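Local structure of peptidase M16 domain protein (Alicyclobacillus acidocaldarius subsp. acidocaldarius DSM 446, 4XEA) at residues His209-Glu212 and Glu213-Lys217. The protein is a putative M16-like metallopeptidase that binds a metal ion and probably hydrolyses peptide bonds. Residues are numbered along the deposited sequence; the frame is centred on the assembly and turned at random.
Sequences HVIE and ENQAK
The last turns of the amphipathic helix 204-216 are closed by four successive i to i+4 backbone hydrogen bonds, from Glu213 N to His209 O through Ala216 N to Glu212 O; the straightest joins Gln215 N to Ile211 O, at 169°. On the outer side the same spacing brings His209 alongside Glu213. With CG of His209 anti to the backbone N (chi1 -180°), the imidazole runs beside the glutamate chain, and Glu213 CG lies over one ring face, toward its rim, 3.9 Å from His209 CE1. This is a CH-pi contact, and the carboxylate is turned nearly parallel to the ring, 14° between planes. No salt bridge forms, since His209 NE2 and Glu213 OE2 stay 4.9 Å apart; polar groups that can meet solvent suit this exposed side.

The inner side mixes aliphatic and amide groups. Ile211 CG2 approaches Gln215 CG at 4.3 Å, a loose aliphatic contact one turn apart. The Gln215 chain bends at chi2, and its amide comes round to Asn214: NE2 donates to Asn214 OD1 over 3.0 Å, with the acceptor in the Gln215 amide plane. An amide can donate and accept at once, which suits this buried position, for NE2 also bonds Gln117 OE1 while OE1 accepts from Asn16 ND2. A leucine in its place, having no amide, would probably leave Asn214 OD1, Gln117 and Asn16 without these bonds.

Around this end of the helix, Val210, Ile211 and Asn214 pack on helix 105-116 through Ala106, Val109 and Leu113, and Asn214 ND2 bonds Asp114 of that helix. Glu212 OE1 accepts from Trp12 NE1, tying the helix to strand 10-13, an outermost strand, within this chain, of the mixed six-stranded sheet.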
loop_
_atom_site.group_PDB
_atom_site.type_symbol
_atom_site.label_atom_id
_atom_site.label_comp_id
_atom_site.label_asym_id
_atom_site.label_seq_id
_atom_site.Cartn_x
_atom_site.Cartn_y
_atom_site.Cartn_z
ATOM N N HIS A 209 18.766 -9.901 25.587
ATOM C CA HIS A 209 19.105 -9.560 26.961
ATOM C C HIS A 209 18.178 -8.456 27.511
ATOM O O HIS A 209 17.724 -8.527 28.642
ATOM C CB HIS A 209 20.585 -9.137 26.989
ATOM C CG HIS A 209 21.097 -8.755 28.336
ATOM N ND1 HIS A 209 21.270 -9.668 29.356
ATOM C CD2 HIS A 209 21.536 -7.567 28.813
ATOM C CE1 HIS A 209 21.771 -9.052 30.415
ATOM N NE2 HIS A 209 21.946 -7.777 30.109
ATOM N N VAL A 210 17.886 -7.445 26.710
ATOM C CA VAL A 210 16.937 -6.392 27.119
ATOM C C VAL A 210 15.532 -6.968 27.448
ATOM O O VAL A 210 14.870 -6.559 28.427
ATOM C CB VAL A 210 16.785 -5.336 26.001
ATOM C CG1 VAL A 210 15.621 -4.382 26.298
ATOM C CG2 VAL A 210 18.084 -4.587 25.774
ATOM N N ILE A 211 15.084 -7.924 26.638
ATOM C CA ILE A 211 13.747 -8.481 26.822
ATOM C C ILE A 211 13.747 -9.273 28.142
ATOM O O ILE A 211 12.868 -9.061 28.971
ATOM C CB ILE A 211 13.289 -9.382 25.629
ATOM C CG1 ILE A 211 13.167 -8.592 24.334
ATOM C CG2 ILE A 211 11.917 -10.036 25.908
ATOM C CD1 ILE A 211 13.192 -9.452 23.074
ATOM N N GLU A 212 14.760 -10.128 28.343
ATOM C CA GLU A 212 14.857 -10.972 29.559
ATOM C C GLU A 212 14.921 -10.094 30.800
ATOM O O GLU A 212 14.248 -10.350 31.784
ATOM C CB GLU A 212 16.099 -11.880 29.530
ATOM C CG GLU A 212 16.184 -12.896 28.379
ATOM C CD GLU A 212 15.580 -14.245 28.687
ATOM O OE1 GLU A 212 15.819 -15.176 27.889
ATOM O OE2 GLU A 212 14.850 -14.388 29.696
ATOM N N GLU A 213 15.716 -9.033 30.732
ATOM C CA GLU A 213 15.862 -8.119 31.869
ATOM C C GLU A 213 14.575 -7.366 32.167
ATOM O O GLU A 213 14.190 -7.227 33.320
ATOM C CB GLU A 213 17.031 -7.148 31.656
ATOM C CG GLU A 213 18.367 -7.801 31.882
ATOM C CD GLU A 213 18.558 -8.225 33.339
ATOM O OE1 GLU A 213 18.108 -9.337 33.716
ATOM O OE2 GLU A 213 19.134 -7.437 34.110
ATOM N N ASN A 214 13.893 -6.910 31.125
ATOM C CA ASN A 214 12.628 -6.210 31.291
ATOM C C ASN A 214 11.575 -7.096 31.955
ATOM O O ASN A 214 10.877 -6.651 32.867
ATOM C CB ASN A 214 12.108 -5.737 29.911
ATOM C CG ASN A 214 10.834 -4.926 30.009
ATOM O OD1 ASN A 214 9.754 -5.466 30.261
ATOM N ND2 ASN A 214 10.948 -3.618 29.775
ATOM N N GLN A 215 11.441 -8.334 31.467
ATOM C CA GLN A 215 10.488 -9.308 32.008
ATOM C C GLN A 215 10.856 -9.823 33.400
ATOM O O GLN A 215 9.970 -9.995 34.242
ATOM C CB GLN A 215 10.350 -10.495 31.048
ATOM C CG GLN A 215 9.816 -10.072 29.639
ATOM C CD GLN A 215 8.443 -9.450 29.723
ATOM O OE1 GLN A 215 7.429 -10.151 29.631
ATOM N NE2 GLN A 215 8.389 -8.145 29.933
ATOM N N ALA A 216 12.152 -10.048 33.637
ATOM C CA ALA A 216 12.641 -10.506 34.951
ATOM C C ALA A 216 12.358 -9.494 36.076
ATOM O O ALA A 216 12.127 -9.884 37.221
ATOM C CB ALA A 216 14.138 -10.835 34.886
ATOM N N LYS A 217 12.361 -8.206 35.737
ATOM C CA LYS A 217 12.082 -7.127 36.696
ATOM C C LYS A 217 10.607 -6.936 37.035
ATOM O O LYS A 217 10.274 -6.255 37.988
ATOM C CB LYS A 217 12.671 -5.808 36.176
ATOM C CG LYS A 217 14.175 -5.685 36.427
ATOM C CD LYS A 217 14.811 -4.554 35.599
ATOM C CE LYS A 217 16.330 -4.549 35.740
ATOM N NZ LYS A 217 17.014 -3.892 34.578
#